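N-terminal acetyltransferase-like protein (Chaetomium thermophilum, PDB 5NNP) probably serves as the auxiliary subunit of a NatA-type N-terminal acetyltransferase, a large all-helical repeat scaffold. Local coordinates at residues 145-150 and 531-536; 152-157 and 191-196; 526-531 and 538-543. One frame throughout, in Å; residues are numbered along the deposited sequence.

Overall arrangement
The three contacts form one cluster, their centres 10 to 12 Å apart, in which the late helical hairpin 527-547 docks onto helices from the first third of the chain. Contact 1 and contact 3 share helix 527-534, whereas contact 1 and contact 2 share helix 146-159. I154 of contact 2 packs against both of the other contacts: I154 CD1 lies 3.7 Å from L532 CD2 of contact 1, and I154 CG2 lies 3.9 Å from Y540 CE2 of contact 3. Y193 of contact 2 also packs on V541. Contacts 2 and 3 each contain a buried tyrosine-histidine hydrogen bond. Bound glycerol, probably from crystallisation, lies beside both; the side chain of H157 is about 3 Å from a bound glycerol.

Contact 1. Residues 145-150 and 531-536; sequences IRQNWT and SLRKGQ
Q147 reaches across to L532 and R533 in the last turn of helix 527-534, crossing their side chains obliquely. CG stands beside the backbone N and anti to the carbonyl carbon (chi1 -65°), and the extended chain beyond it carries the amide across to the other helix. Q147 CB is still marginal, 4.2 Å from L532 O. The next carbon makes the closest approach, Q147 CG lying 3.3 Å from L532 O, and CD follows over the same carbonyl oxygen. At the tip the amide divides: Q147 OE1 faces L532 CB at 4.1 Å, while NE2 rests 3.8 Å from R533 CG. These are packing contacts, the aliphatic part of R533 meeting the amide through CG and its charged end pointing elsewhere. From the other direction, the L532 CD2 methyl comes 4.1 Å from Q147 O, and R135 of helix 128-141 flanks the same leucine. G535, with positive phi, ends the helix just past this point, and Q536 occupies the N-cap position of helix 537-547. Joining segments 381 residues apart in sequence, this is long-range helix packing of a kind consistent with a tetratricopeptide-like alpha-solenoid that meets a later part of its own chain.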
# COMPACT_ATOMS: atom_id res chain seq x y z
N ILE A 145 19.31 2.45 -27.61
CA ILE A 145 19.01 2.83 -26.23
C ILE A 145 18.57 1.64 -25.35
O ILE A 145 17.56 1.01 -25.65
CB ILE A 145 17.92 3.92 -26.20
CG1 ILE A 145 18.34 5.10 -27.07
CG2 ILE A 145 17.66 4.38 -24.77
CD1 ILE A 145 17.42 6.29 -27.01
N ARG A 146 19.30 1.37 -24.27
CA ARG A 146 19.06 0.15 -23.49
C ARG A 146 17.65 0.07 -22.91
O ARG A 146 17.08 -1.01 -22.85
CB ARG A 146 20.08 -0.02 -22.37
CG ARG A 146 19.87 -1.31 -21.56
CD ARG A 146 21.05 -1.70 -20.66
NE ARG A 146 20.95 -3.10 -20.22
CZ ARG A 146 21.92 -3.77 -19.60
NH1 ARG A 146 21.73 -5.04 -19.26
NH2 ARG A 146 23.08 -3.19 -19.31
N GLN A 147 17.08 1.20 -22.49
CA GLN A 147 15.73 1.23 -21.92
C GLN A 147 14.72 0.50 -22.76
O GLN A 147 13.84 -0.18 -22.25
CB GLN A 147 15.20 2.65 -21.78
CG GLN A 147 15.92 3.53 -20.82
CD GLN A 147 15.36 4.93 -20.87
OE1 GLN A 147 14.22 5.13 -21.31
NE2 GLN A 147 16.15 5.90 -20.44
N ASN A 148 14.81 0.67 -24.07
CA ASN A 148 13.85 0.06 -24.97
C ASN A 148 13.96 -1.45 -25.02
O ASN A 148 12.97 -2.10 -25.34
CB ASN A 148 13.98 0.64 -26.37
CG ASN A 148 13.66 2.11 -26.41
OD1 ASN A 148 12.80 2.58 -25.67
ND2 ASN A 148 14.34 2.85 -27.28
N TRP A 149 15.13 -2.02 -24.71
CA TRP A 149 15.26 -3.49 -24.66
C TRP A 149 14.60 -4.01 -23.39
O TRP A 149 13.78 -4.94 -23.43
CB TRP A 149 16.71 -3.94 -24.72
CG TRP A 149 17.34 -3.68 -26.04
CD1 TRP A 149 17.92 -2.52 -26.45
CD2 TRP A 149 17.47 -4.61 -27.14
NE1 TRP A 149 18.38 -2.65 -27.73
CE2 TRP A 149 18.12 -3.92 -28.18
CE3 TRP A 149 17.09 -5.94 -27.35
CZ2 TRP A 149 18.40 -4.51 -29.41
CZ3 TRP A 149 17.36 -6.53 -28.57
CH2 TRP A 149 18.02 -5.82 -29.59
N THR A 150 14.97 -3.38 -22.28
CA THR A 150 14.40 -3.71 -20.97
C THR A 150 12.88 -3.61 -20.95
O THR A 150 12.20 -4.50 -20.44
CB THR A 150 14.98 -2.79 -19.90
OG1 THR A 150 16.39 -2.93 -19.91
CG2 THR A 150 14.43 -3.14 -18.50
N SER A 531 10.30 4.50 -14.42
CA SER A 531 11.08 3.36 -13.96
C SER A 531 12.10 2.90 -15.00
O SER A 531 13.14 2.35 -14.63
CB SER A 531 10.17 2.21 -13.56
OG SER A 531 9.65 2.42 -12.24
N LEU A 532 11.79 3.11 -16.28
CA LEU A 532 12.73 2.75 -17.34
C LEU A 532 13.94 3.70 -17.30
O LEU A 532 15.05 3.30 -17.65
CB LEU A 532 12.06 2.79 -18.72
CG LEU A 532 10.95 1.76 -19.00
CD1 LEU A 532 10.30 2.00 -20.34
CD2 LEU A 532 11.46 0.32 -18.93
N ARG A 533 13.74 4.93 -16.84
CA ARG A 533 14.83 5.89 -16.74
C ARG A 533 15.71 5.57 -15.53
O ARG A 533 16.94 5.64 -15.61
CB ARG A 533 14.30 7.32 -16.66
CG ARG A 533 14.03 7.97 -18.01
CD ARG A 533 12.62 8.58 -18.11
NE ARG A 533 12.48 9.82 -17.36
CZ ARG A 533 11.31 10.40 -17.09
NH1 ARG A 533 10.17 9.83 -17.50
NH2 ARG A 533 11.26 11.53 -16.38
N LYS A 534 15.09 5.20 -14.41
CA LYS A 534 15.83 4.78 -13.21
C LYS A 534 16.51 3.42 -13.35
O LYS A 534 17.49 3.15 -12.68
CB LYS A 534 14.90 4.74 -11.99
CG LYS A 534 14.02 5.97 -11.79
CD LYS A 534 14.80 7.27 -11.72
CE LYS A 534 15.74 7.32 -10.52
NZ LYS A 534 16.50 8.61 -10.46
N GLY A 535 15.97 2.54 -14.20
CA GLY A 535 16.50 1.19 -14.34
C GLY A 535 16.17 0.23 -13.20
O GLY A 535 16.56 -0.92 -13.25
N GLN A 536 15.47 0.71 -12.18
CA GLN A 536 15.13 -0.10 -11.02
C GLN A 536 13.93 -1.00 -11.30
O GLN A 536 12.83 -0.76 -10.82
CB GLN A 536 14.84 0.80 -9.83
CG GLN A 536 16.01 1.67 -9.42
CD GLN A 536 17.03 0.96 -8.52
OE1 GLN A 536 16.95 -0.25 -8.29
NE2 GLN A 536 17.97 1.72 -8.00

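Contact 2. Residues 152-157 and 191-196; sequences LAIAYH and LLYKNT
The imidazole of H157 and the phenol of Y193 meet rim to rim, neither lying over the face of the other, with centroids 5.3 Å apart and planes at 54°. Y193 OH sits in the plane of the H157 ring, at its edge, and shares a hydrogen bond of 2.6 Å with H157 ND1. The bond is bent (145°), and either group could be the donor. Both side chains leave their helices with CG anti to the backbone N (chi1 -171° for H157), which sends them toward each other from opposite directions. I154 crosses the phenol at about a right angle, its CG1 4.0 Å from Y193 CZ. The far nitrogen of the imidazole, NE2, bonds to E200, so the ring is gripped at both nitrogens and its rotation is fixed. One turn on, T196 OG1 donates to Y193 O at 2.7 Å, tying the threonine back to its own helix. Helices 146-159 and 185-200 run nearly parallel, their local axes 12.2 Å apart, a separation bridged by the long tyrosine. L169 of helix 162-175 touches both A153 and Y193, while I537 of helix 537-547 packs on I154 and Y193.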
# COMPACT_ATOMS: atom_id res chain seq x y z
N LEU A 152 10.79 -3.91 -23.51
CA LEU A 152 10.21 -5.02 -24.26
C LEU A 152 10.30 -6.31 -23.44
O LEU A 152 9.38 -7.12 -23.48
CB LEU A 152 10.87 -5.22 -25.63
CG LEU A 152 10.39 -6.49 -26.38
CD1 LEU A 152 8.88 -6.47 -26.71
CD2 LEU A 152 11.21 -6.79 -27.63
N ALA A 153 11.39 -6.50 -22.71
CA ALA A 153 11.48 -7.62 -21.77
C ALA A 153 10.39 -7.55 -20.67
O ALA A 153 9.75 -8.56 -20.36
CB ALA A 153 12.85 -7.66 -21.15
N ILE A 154 10.16 -6.35 -20.13
CA ILE A 154 9.12 -6.17 -19.12
C ILE A 154 7.72 -6.51 -19.68
O ILE A 154 6.93 -7.19 -19.03
CB ILE A 154 9.11 -4.73 -18.57
CG1 ILE A 154 10.35 -4.50 -17.69
CG2 ILE A 154 7.86 -4.46 -17.77
CD1 ILE A 154 10.79 -3.07 -17.65
N ALA A 155 7.43 -6.04 -20.90
CA ALA A 155 6.13 -6.30 -21.52
C ALA A 155 5.90 -7.79 -21.68
O ALA A 155 4.80 -8.30 -21.41
CB ALA A 155 6.02 -5.61 -22.85
N TYR A 156 6.93 -8.49 -22.15
CA TYR A 156 6.85 -9.94 -22.30
C TYR A 156 6.63 -10.61 -20.94
O TYR A 156 5.78 -11.49 -20.80
CB TYR A 156 8.12 -10.49 -22.94
CG TYR A 156 8.14 -10.46 -24.44
CD1 TYR A 156 7.04 -10.85 -25.19
CD2 TYR A 156 9.29 -10.07 -25.11
CE1 TYR A 156 7.09 -10.84 -26.58
CE2 TYR A 156 9.34 -10.04 -26.48
CZ TYR A 156 8.25 -10.42 -27.21
OH TYR A 156 8.34 -10.37 -28.58
N HIS A 157 7.42 -10.18 -19.96
CA HIS A 157 7.36 -10.68 -18.59
C HIS A 157 5.97 -10.54 -17.97
O HIS A 157 5.42 -11.50 -17.42
CB HIS A 157 8.39 -9.92 -17.75
CG HIS A 157 8.58 -10.49 -16.38
ND1 HIS A 157 9.23 -9.80 -15.38
CD2 HIS A 157 8.19 -11.66 -15.83
CE1 HIS A 157 9.24 -10.53 -14.27
NE2 HIS A 157 8.61 -11.66 -14.52
N LEU A 191 20.85 -7.20 -14.47
CA LEU A 191 21.27 -8.56 -14.14
C LEU A 191 20.34 -9.20 -13.10
O LEU A 191 19.93 -10.35 -13.25
CB LEU A 191 22.71 -8.56 -13.64
CG LEU A 191 23.80 -8.28 -14.68
CD1 LEU A 191 25.10 -7.90 -14.00
CD2 LEU A 191 24.02 -9.47 -15.62
N LEU A 192 19.98 -8.45 -12.06
CA LEU A 192 19.14 -9.03 -11.04
C LEU A 192 17.73 -9.30 -11.57
O LEU A 192 17.12 -10.33 -11.25
CB LEU A 192 19.08 -8.12 -9.82
CG LEU A 192 20.37 -7.95 -9.02
CD1 LEU A 192 20.16 -6.94 -7.88
CD2 LEU A 192 20.90 -9.28 -8.46
N TYR A 193 17.22 -8.40 -12.40
CA TYR A 193 15.89 -8.59 -12.99
C TYR A 193 15.83 -9.90 -13.79
O TYR A 193 14.91 -10.72 -13.59
CB TYR A 193 15.51 -7.39 -13.86
CG TYR A 193 14.17 -7.52 -14.56
CD1 TYR A 193 13.02 -7.82 -13.85
CD2 TYR A 193 14.06 -7.31 -15.93
CE1 TYR A 193 11.79 -7.93 -14.49
CE2 TYR A 193 12.84 -7.42 -16.58
CZ TYR A 193 11.70 -7.73 -15.86
OH TYR A 193 10.50 -7.83 -16.52
N LYS A 194 16.80 -10.11 -14.67
CA LYS A 194 16.94 -11.37 -15.41
C LYS A 194 17.04 -12.56 -14.46
O LYS A 194 16.41 -13.60 -14.69
CB LYS A 194 18.17 -11.34 -16.33
CG LYS A 194 18.48 -12.71 -17.03
CD LYS A 194 19.80 -12.67 -17.84
CE LYS A 194 20.09 -13.98 -18.53
NZ LYS A 194 21.43 -14.00 -19.22
N ASN A 195 17.81 -12.42 -13.38
CA ASN A 195 17.92 -13.49 -12.40
C ASN A 195 16.54 -13.85 -11.81
O ASN A 195 16.19 -15.02 -11.73
CB ASN A 195 18.89 -13.15 -11.27
CG ASN A 195 19.21 -14.36 -10.37
OD1 ASN A 195 18.53 -14.59 -9.36
ND2 ASN A 195 20.22 -15.16 -10.76
N THR A 196 15.76 -12.84 -11.42
CA THR A 196 14.45 -13.15 -10.86
C THR A 196 13.60 -13.85 -11.92
O THR A 196 12.78 -14.71 -11.60
CB THR A 196 13.71 -11.91 -10.33
OG1 THR A 196 13.43 -11.00 -11.40
CG2 THR A 196 14.53 -11.21 -9.26

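Contact 3. Residues 526-531 and 538-543; sequences DFHSFS and RAYVDM
Y540 reaches across from helix 537-547 to helix 527-534 and makes nearly all the close contacts here. CG is anti to the backbone N (chi1 172°), which swings the ring from its own helix across to the other. Near the root, Y540 CD1 lies 3.5 Å from S531 OG, and the serine CB packs alongside the tyrosine CB. Further out, Y540 CE1 rests 3.6 Å from H528 CA and also approaches F527 O. At the end, the hydroxyl Y540 OH shares a hydrogen bond of 2.9 Å with H528 ND1, a pair in which either group could donate. ND1 lies in the plane of the phenol at its edge, and the hydroxyl in turn is near the plane of the imidazole, although the two side chains cross at about a right angle. H528 NE2 is bound by Q124 of helix 112-124, so this histidine is held from two sides. The two segments are the arms of a helical hairpin, antiparallel at 163° with local axes 10.3 Å apart, the elementary unit of alpha-solenoid scaffolds. A phenylalanine at Y540 would lack the hydroxyl and would probably leave H528 ND1 without its mate and the imidazole less firmly fixed in rotation. Packing is looser toward M543, which points at the opposite helix, yet M543 SD comes no nearer than 4.5 Å, to F527 CB. The outer flanks are different again. S529 turns away from the hairpin partner. The exposed D526 looks outward from the hairpin, its OD2 in a salt bridge with a basic side chain of another protein chain of the assembly. On the second arm, R538 forms salt bridges with D220 and E189.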
# COMPACT_ATOMS: atom_id res chain seq x y z
N ASP A 526 2.64 7.67 -14.49
CA ASP A 526 3.89 8.28 -14.93
C ASP A 526 5.09 7.36 -14.74
O ASP A 526 6.16 7.63 -15.27
CB ASP A 526 4.15 9.58 -14.16
CG ASP A 526 3.12 10.65 -14.45
OD1 ASP A 526 2.49 10.60 -15.52
OD2 ASP A 526 2.98 11.57 -13.61
N PHE A 527 4.91 6.28 -13.99
CA PHE A 527 6.04 5.44 -13.62
C PHE A 527 6.35 4.34 -14.64
O PHE A 527 7.46 3.82 -14.66
CB PHE A 527 5.81 4.84 -12.23
CG PHE A 527 5.92 5.86 -11.14
CD1 PHE A 527 7.16 6.40 -10.81
CD2 PHE A 527 4.79 6.32 -10.48
CE1 PHE A 527 7.28 7.38 -9.82
CE2 PHE A 527 4.89 7.30 -9.49
CZ PHE A 527 6.15 7.84 -9.15
N HIS A 528 5.39 4.01 -15.51
CA HIS A 528 5.67 3.10 -16.61
C HIS A 528 6.88 3.61 -17.40
O HIS A 528 7.72 2.82 -17.83
CB HIS A 528 4.45 2.95 -17.54
CG HIS A 528 3.16 2.64 -16.81
ND1 HIS A 528 3.04 1.61 -15.92
CD2 HIS A 528 1.95 3.24 -16.88
CE1 HIS A 528 1.80 1.59 -15.44
NE2 HIS A 528 1.13 2.56 -16.01
N SER A 529 6.99 4.93 -17.56
CA SER A 529 8.15 5.54 -18.23
C SER A 529 9.31 5.80 -17.29
O SER A 529 10.46 5.59 -17.63
CB SER A 529 7.75 6.84 -18.88
OG SER A 529 6.79 6.59 -19.88
N PHE A 530 8.97 6.32 -16.12
CA PHE A 530 9.96 6.78 -15.18
C PHE A 530 10.88 5.66 -14.70
O PHE A 530 12.10 5.85 -14.59
CB PHE A 530 9.27 7.44 -14.00
CG PHE A 530 10.22 8.15 -13.09
CD1 PHE A 530 10.72 9.38 -13.43
CD2 PHE A 530 10.61 7.57 -11.90
CE1 PHE A 530 11.60 10.03 -12.59
CE2 PHE A 530 11.48 8.21 -11.07
CZ PHE A 530 11.98 9.44 -11.42
N SER A 531 10.30 4.50 -14.42
CA SER A 531 11.08 3.36 -13.96
C SER A 531 12.10 2.90 -15.00
O SER A 531 13.14 2.35 -14.63
CB SER A 531 10.17 2.21 -13.56
OG SER A 531 9.65 2.42 -12.24
N ARG A 538 12.95 -4.45 -10.91
CA ARG A 538 12.22 -5.30 -9.98
C ARG A 538 11.20 -4.50 -9.14
O ARG A 538 10.08 -4.98 -8.91
CB ARG A 538 13.21 -6.05 -9.08
CG ARG A 538 14.02 -7.11 -9.82
CD ARG A 538 15.20 -7.58 -8.99
NE ARG A 538 16.06 -6.46 -8.63
CZ ARG A 538 16.54 -6.25 -7.41
NH1 ARG A 538 16.26 -7.10 -6.45
NH2 ARG A 538 17.31 -5.20 -7.17
N ALA A 539 11.54 -3.29 -8.73
CA ALA A 539 10.60 -2.50 -7.94
C ALA A 539 9.39 -2.16 -8.79
O ALA A 539 8.25 -2.23 -8.31
CB ALA A 539 11.25 -1.22 -7.38
N TYR A 540 9.65 -1.79 -10.04
CA TYR A 540 8.56 -1.49 -10.96
C TYR A 540 7.58 -2.67 -11.07
O TYR A 540 6.36 -2.49 -10.98
CB TYR A 540 9.08 -1.11 -12.35
CG TYR A 540 7.97 -0.99 -13.36
CD1 TYR A 540 7.23 0.18 -13.46
CD2 TYR A 540 7.64 -2.05 -14.20
CE1 TYR A 540 6.21 0.30 -14.37
CE2 TYR A 540 6.62 -1.95 -15.11
CZ TYR A 540 5.90 -0.77 -15.20
OH TYR A 540 4.86 -0.67 -16.11
N VAL A 541 8.11 -3.88 -11.26
CA VAL A 541 7.27 -5.04 -11.43
C VAL A 541 6.56 -5.36 -10.11
O VAL A 541 5.45 -5.88 -10.13
CB VAL A 541 8.05 -6.28 -11.92
CG1 VAL A 541 7.14 -7.51 -11.87
CG2 VAL A 541 8.56 -6.07 -13.32
N ASP A 542 7.20 -5.05 -8.98
CA ASP A 542 6.53 -5.17 -7.68
C ASP A 542 5.33 -4.25 -7.58
O ASP A 542 4.28 -4.63 -7.06
CB ASP A 542 7.48 -4.85 -6.53
CG ASP A 542 8.37 -6.00 -6.17
OD1 ASP A 542 8.00 -7.15 -6.47
OD2 ASP A 542 9.44 -5.75 -5.56
N MET A 543 5.50 -3.03 -8.07
CA MET A 543 4.45 -2.04 -7.99
C MET A 543 3.24 -2.45 -8.81
O MET A 543 2.12 -2.49 -8.31
CB MET A 543 4.97 -0.68 -8.44
CG MET A 543 3.92 0.39 -8.36
SD MET A 543 4.01 1.54 -9.74
CE MET A 543 3.73 0.43 -11.08